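Local coordinates for protein rhamnonate dehydratase (Gibberella zeae PH-1, PDB 3FXG) that probably catalyses the magnesium-dependent dehydration of rhamnonate, as a member of the mandelate racemase branch of the enolase superfamily, at residues 26-31 with 299-304; 306-311 with 332-337. All coordinates share one frame; numbering follows the deposited sequence.

In the fold
Contact 1 (26-31 with 299-304) joins the loop after strand 11-19 to the loop after strand 294-295 of the barrel-like C-terminal domain, while contact 2 (306-311 with 332-337) pairs helices 305-316 and 329-335 of that same domain. Their centres lie about 15 Å apart, and along the chain contact 1 closes before contact 2 opens. Segment 299-304 leads straight into helix 305-316, and the two contacts share one apolar boundary: Val299 CG2 is 3.9 Å from Leu308 CD2. Leu302 likewise packs on Leu308 and Val311, so the loop-to-loop junction is linked directly to the helices outside the barrel strands.

Contact 1: residues 26-31 with 299-304; sequences GDYHNV and VMWLGG
Two loops meet where the N-terminal part of an enolase-superfamily chain reaches the barrel domain, with Tyr28 of 26-31 directed at Met300 and Trp301 of 299-304. Met300 is present as selenomethionine, and its chain, bent at chi3 (-78°), turns its end to the phenol of Tyr28, although the exact placement of the methyl CE is doubtful. The selenium SE of Met300 lies 4.1 Å from Gly26 CA.

Trp301 meets the Tyr28 ring at its edge, near the ring plane, through CZ2, 3.5 Å from Tyr28 CE2. The ring planes are inclined at 65°, an oblique meeting. In the enolase fold the loops at the C-terminal ends of the barrel strands border the active site, and the Trp301 side chain lies about 8 Å from the magnesium ion bound at Asp222, Glu248 and Glu275. The indole also meets the rings of His276 and His325. A water bridges the loops, accepting from Trp301 NE1 at 2.7 Å and donating to Gly26 O at 2.9 Å. Gly26 O also sits over one face of the Tyr28 ring, 3.7 Å above its plane.

The phenol OH is hydrogen-bonded to Asp298 OD2, just ahead of the second segment, and Asp298 OD1 accepts from Met300 N. Within 26-31, Asp27 OD1 accepts from His29 N in an Asx turn, inside a type I turn from Asp27 to Asn30.

Contact 2: residues 306-311 with 332-337; sequences TELLKV and YHFQIS
Phe334 of helix 329-335 reaches across to helix 305-316, where Leu308 lies over one face of its ring and Leu309 sits at its edge. The tight part is the face: Leu308 CD2 is 3.6 Å from the centroid of the Phe334 ring and only 10° off the ring normal, a CH-pi contact. The branch point joins in, Leu308 CG being 3.6 Å from Phe334 CZ. CD1, the other methyl of Leu308, lies farther to the side, 4.1 Å from Phe334 CZ. With CG anti to the backbone N in both residues (chi1 180° in Leu308, 175° in Phe334), each side chain is directed at the other helix, and the two meet at a slant.

The edge is looser. Leu309 starts on a different heading from Leu308 and brings a single methyl to the ring, its CD2 3.9 Å from Phe334 CE1 and near the ring plane. Leu309 is also partly exposed, whereas Leu308 and Phe334 are buried, so the packing thins toward the Leu309 side. The closest CA atoms, those of Leu309 and Phe334, are 8.1 Å apart, and side chains make the contact.

In this barrel-type domain the contact joins two helices outside the strands. Apolar neighbours such as Pro297 and Val299 also touch Leu308. Polar links lie farther round the helices: Glu307 makes a salt bridge with Arg280, and Ser337 O accepts a hydrogen bond from Asn110 of a second subunit. Between the two segments the chemistry is apolar, consistent with a fit governed mainly by shape, dispersion and the CH-pi contact.

Contact 1: residues 26-31 with 299-304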
loop_
_atom_site.group_PDB
_atom_site.type_symbol
_atom_site.label_atom_id
_atom_site.label_comp_id
_atom_site.label_asym_id
_atom_site.label_seq_id
_atom_site.Cartn_x
_atom_site.Cartn_y
_atom_site.Cartn_z
ATOM N N GLY A 26 -27.987 35.024 5.358
ATOM C CA GLY A 26 -27.352 33.755 5.049
ATOM C C GLY A 26 -27.558 32.568 5.977
ATOM O O GLY A 26 -27.284 31.435 5.578
ATOM N N ASP A 27 -28.024 32.794 7.203
ATOM C CA ASP A 27 -28.225 31.677 8.128
ATOM C C ASP A 27 -29.517 30.921 7.821
ATOM O O ASP A 27 -30.592 31.280 8.304
ATOM C CB ASP A 27 -28.251 32.169 9.578
ATOM C CG ASP A 27 -28.160 31.029 10.583
ATOM O OD1 ASP A 27 -28.359 29.860 10.181
ATOM O OD2 ASP A 27 -27.896 31.305 11.776
ATOM N N TYR A 28 -29.389 29.862 7.025
ATOM C CA TYR A 28 -30.516 29.025 6.612
ATOM C C TYR A 28 -31.397 28.516 7.751
ATOM O O TYR A 28 -32.609 28.379 7.588
ATOM C CB TYR A 28 -30.017 27.782 5.870
ATOM C CG TYR A 28 -28.960 28.012 4.821
ATOM C CD1 TYR A 28 -29.280 28.556 3.575
ATOM C CD2 TYR A 28 -27.638 27.629 5.054
ATOM C CE1 TYR A 28 -28.306 28.706 2.585
ATOM C CE2 TYR A 28 -26.664 27.776 4.080
ATOM C CZ TYR A 28 -27.001 28.308 2.847
ATOM O OH TYR A 28 -26.032 28.414 1.877
ATOM N N HIS A 29 -30.786 28.218 8.892
ATOM C CA HIS A 29 -31.529 27.653 10.013
ATOM C C HIS A 29 -32.050 28.612 11.072
ATOM O O HIS A 29 -32.662 28.182 12.047
ATOM C CB HIS A 29 -30.687 26.558 10.668
ATOM C CG HIS A 29 -30.020 25.657 9.677
ATOM N ND1 HIS A 29 -28.729 25.860 9.241
ATOM C CD2 HIS A 29 -30.492 24.597 8.978
ATOM C CE1 HIS A 29 -28.433 24.965 8.315
ATOM N NE2 HIS A 29 -29.486 24.187 8.136
ATOM N N ASN A 30 -31.810 29.905 10.887
ATOM C CA ASN A 30 -32.307 30.891 11.833
ATOM C C ASN A 30 -33.667 31.335 11.312
ATOM O O ASN A 30 -33.827 32.456 10.823
ATOM C CB ASN A 30 -31.356 32.085 11.921
ATOM C CG ASN A 30 -31.816 33.115 12.931
ATOM O OD1 ASN A 30 -32.159 32.773 14.063
ATOM N ND2 ASN A 30 -31.820 34.384 12.532
ATOM N N VAL A 31 -34.645 30.438 11.414
ATOM C CA VAL A 31 -35.992 30.717 10.931
ATOM C C VAL A 31 -37.069 30.611 12.006
ATOM O O VAL A 31 -36.810 30.176 13.128
ATOM C CB VAL A 31 -36.361 29.763 9.773
ATOM C CG1 VAL A 31 -35.391 29.955 8.615
ATOM C CG2 VAL A 31 -36.327 28.321 10.257
ATOM N N VAL A 299 -20.478 27.924 -0.327
ATOM C CA VAL A 299 -19.664 29.068 -0.712
ATOM C C VAL A 299 -19.521 30.131 0.369
ATOM O O VAL A 299 -18.536 30.867 0.393
ATOM C CB VAL A 299 -20.205 29.731 -1.997
ATOM C CG1 VAL A 299 -21.531 30.395 -1.722
ATOM C CG2 VAL A 299 -19.193 30.736 -2.528
HETATM N N MSE A 300 -20.500 30.214 1.264
HETATM C CA MSE A 300 -20.445 31.198 2.338
HETATM C C MSE A 300 -19.678 30.680 3.548
HETATM O O MSE A 300 -19.467 31.416 4.511
HETATM C CB MSE A 300 -21.863 31.594 2.770
HETATM C CG MSE A 300 -22.628 32.429 1.748
HETATM SE SE MSE A 300 -24.467 32.746 2.300
HETATM C CE MSE A 300 -25.177 31.028 1.812
ATOM N N TRP A 301 -19.241 29.423 3.497
ATOM C CA TRP A 301 -18.534 28.838 4.630
ATOM C C TRP A 301 -17.098 28.366 4.382
ATOM O O TRP A 301 -16.224 28.592 5.224
ATOM C CB TRP A 301 -19.325 27.648 5.195
ATOM C CG TRP A 301 -20.783 27.903 5.502
ATOM C CD1 TRP A 301 -21.410 29.114 5.597
ATOM C CD2 TRP A 301 -21.783 26.912 5.793
ATOM N NE1 TRP A 301 -22.735 28.939 5.929
ATOM C CE2 TRP A 301 -22.991 27.599 6.057
ATOM C CE3 TRP A 301 -21.775 25.510 5.856
ATOM C CZ2 TRP A 301 -24.182 26.931 6.381
ATOM C CZ3 TRP A 301 -22.960 24.844 6.176
ATOM C CH2 TRP A 301 -24.146 25.559 6.435
ATOM N N LEU A 302 -16.858 27.718 3.241
ATOM C CA LEU A 302 -15.542 27.142 2.931
ATOM C C LEU A 302 -14.353 28.084 2.784
ATOM O O LEU A 302 -13.205 27.651 2.924
ATOM C CB LEU A 302 -15.615 26.272 1.667
ATOM C CG LEU A 302 -15.201 26.950 0.351
ATOM C CD1 LEU A 302 -14.810 25.899 -0.680
ATOM C CD2 LEU A 302 -16.333 27.826 -0.156
ATOM N N GLY A 303 -14.615 29.352 2.484
ATOM C CA GLY A 303 -13.534 30.307 2.317
ATOM C C GLY A 303 -13.882 31.406 1.326
ATOM O O GLY A 303 -13.226 32.449 1.283
ATOM N N GLY A 304 -14.915 31.170 0.524
ATOM C CA GLY A 304 -15.337 32.158 -0.452
ATOM C C GLY A 304 -15.252 31.652 -1.880
ATOM O O GLY A 304 -14.844 30.516 -2.122
HETATM O O HOH W 1 -24.372 31.035 5.425
#

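Contact 2: residues 306-311 with 332-337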
loop_
_atom_site.group_PDB
_atom_site.type_symbol
_atom_site.label_atom_id
_atom_site.label_comp_id
_atom_site.label_asym_id
_atom_site.label_seq_id
_atom_site.Cartn_x
_atom_site.Cartn_y
_atom_site.Cartn_z
ATOM N N THR A 306 -13.260 32.767 -4.322
ATOM C CA THR A 306 -11.863 32.634 -4.721
ATOM C C THR A 306 -11.319 31.243 -4.372
ATOM O O THR A 306 -10.730 30.569 -5.216
ATOM C CB THR A 306 -10.995 33.705 -4.036
ATOM O OG1 THR A 306 -11.495 35.008 -4.375
ATOM C CG2 THR A 306 -9.539 33.591 -4.492
ATOM N N GLU A 307 -11.527 30.807 -3.134
ATOM C CA GLU A 307 -11.048 29.491 -2.714
ATOM C C GLU A 307 -11.867 28.381 -3.379
ATOM O O GLU A 307 -11.334 27.322 -3.708
ATOM C CB GLU A 307 -11.127 29.350 -1.190
ATOM C CG GLU A 307 -10.547 28.038 -0.648
ATOM C CD GLU A 307 -9.024 28.039 -0.550
ATOM O OE1 GLU A 307 -8.353 28.471 -1.513
ATOM O OE2 GLU A 307 -8.494 27.592 0.492
ATOM N N LEU A 308 -13.165 28.624 -3.571
ATOM C CA LEU A 308 -14.034 27.634 -4.201
ATOM C C LEU A 308 -13.581 27.337 -5.627
ATOM O O LEU A 308 -13.668 26.202 -6.091
ATOM C CB LEU A 308 -15.486 28.122 -4.209
ATOM C CG LEU A 308 -16.514 27.184 -4.850
ATOM C CD1 LEU A 308 -16.465 25.803 -4.187
ATOM C CD2 LEU A 308 -17.900 27.794 -4.710
ATOM N N LEU A 309 -13.106 28.359 -6.331
ATOM C CA LEU A 309 -12.623 28.165 -7.693
ATOM C C LEU A 309 -11.446 27.187 -7.690
ATOM O O LEU A 309 -11.301 26.373 -8.598
ATOM C CB LEU A 309 -12.180 29.502 -8.298
ATOM C CG LEU A 309 -13.297 30.507 -8.597
ATOM C CD1 LEU A 309 -12.698 31.871 -8.929
ATOM C CD2 LEU A 309 -14.144 29.992 -9.748
ATOM N N LYS A 310 -10.607 27.272 -6.661
ATOM C CA LYS A 310 -9.448 26.388 -6.554
ATOM C C LYS A 310 -9.866 24.972 -6.155
ATOM O O LYS A 310 -9.270 23.993 -6.597
ATOM C CB LYS A 310 -8.444 26.943 -5.542
ATOM C CG LYS A 310 -7.817 28.268 -5.980
ATOM C CD LYS A 310 -6.708 28.706 -5.044
ATOM C CE LYS A 310 -6.049 29.992 -5.541
ATOM N NZ LYS A 310 -7.012 31.125 -5.564
ATOM N N VAL A 311 -10.885 24.874 -5.312
ATOM C CA VAL A 311 -11.383 23.574 -4.891
ATOM C C VAL A 311 -11.982 22.855 -6.100
ATOM O O VAL A 311 -11.745 21.665 -6.307
ATOM C CB VAL A 311 -12.458 23.729 -3.791
ATOM C CG1 VAL A 311 -13.243 22.429 -3.620
ATOM C CG2 VAL A 311 -11.789 24.118 -2.474
ATOM N N TYR A 332 -25.099 30.029 -7.685
ATOM C CA TYR A 332 -25.580 30.014 -9.065
ATOM C C TYR A 332 -24.506 30.498 -10.034
ATOM O O TYR A 332 -24.258 29.868 -11.061
ATOM C CB TYR A 332 -26.833 30.889 -9.230
ATOM C CG TYR A 332 -27.945 30.572 -8.255
ATOM C CD1 TYR A 332 -28.020 29.327 -7.633
ATOM C CD2 TYR A 332 -28.923 31.522 -7.950
ATOM C CE1 TYR A 332 -29.033 29.034 -6.731
ATOM C CE2 TYR A 332 -29.945 31.236 -7.047
ATOM C CZ TYR A 332 -29.990 29.991 -6.443
ATOM O OH TYR A 332 -30.980 29.697 -5.536
ATOM N N HIS A 333 -23.866 31.615 -9.703
ATOM C CA HIS A 333 -22.836 32.163 -10.574
ATOM C C HIS A 333 -21.658 31.212 -10.722
ATOM O O HIS A 333 -21.001 31.179 -11.761
ATOM C CB HIS A 333 -22.354 33.518 -10.049
ATOM C CG HIS A 333 -23.269 34.657 -10.386
ATOM N ND1 HIS A 333 -24.499 34.831 -9.786
ATOM C CD2 HIS A 333 -23.125 35.687 -11.253
ATOM C CE1 HIS A 333 -25.071 35.922 -10.266
ATOM N NE2 HIS A 333 -24.258 36.460 -11.157
ATOM N N PHE A 334 -21.401 30.435 -9.679
ATOM C CA PHE A 334 -20.307 29.478 -9.713
ATOM C C PHE A 334 -20.682 28.257 -10.551
ATOM O O PHE A 334 -19.949 27.872 -11.461
ATOM C CB PHE A 334 -19.949 29.041 -8.292
ATOM C CG PHE A 334 -18.903 27.971 -8.239
ATOM C CD1 PHE A 334 -17.579 28.261 -8.539
ATOM C CD2 PHE A 334 -19.250 26.663 -7.919
ATOM C CE1 PHE A 334 -16.611 27.260 -8.525
ATOM C CE2 PHE A 334 -18.288 25.655 -7.903
ATOM C CZ PHE A 334 -16.969 25.957 -8.207
ATOM N N GLN A 335 -21.826 27.651 -10.242
ATOM C CA GLN A 335 -22.285 26.461 -10.957
ATOM C C GLN A 335 -22.433 26.625 -12.460
ATOM O O GLN A 335 -22.187 25.693 -13.222
ATOM C CB GLN A 335 -23.631 25.978 -10.401
ATOM C CG GLN A 335 -23.559 25.304 -9.047
ATOM C CD GLN A 335 -22.414 24.316 -8.952
ATOM O OE1 GLN A 335 -21.257 24.713 -8.828
ATOM N NE2 GLN A 335 -22.727 23.025 -9.017
ATOM N N ILE A 336 -22.842 27.809 -12.890
ATOM C CA ILE A 336 -23.054 28.061 -14.309
ATOM C C ILE A 336 -21.752 28.263 -15.087
ATOM O O ILE A 336 -21.751 28.221 -16.315
ATOM C CB ILE A 336 -23.943 29.319 -14.497
ATOM C CG1 ILE A 336 -24.632 29.290 -15.861
ATOM C CG2 ILE A 336 -23.099 30.578 -14.367
ATOM C CD1 ILE A 336 -25.708 28.232 -15.965
ATOM N N SER A 337 -20.641 28.436 -14.374
ATOM C CA SER A 337 -19.364 28.729 -15.023
ATOM C C SER A 337 -18.245 27.696 -15.077
ATOM O O SER A 337 -17.255 27.912 -15.781
ATOM C CB SER A 337 -18.784 29.995 -14.398
ATOM O OG SER A 337 -18.477 29.768 -13.033
#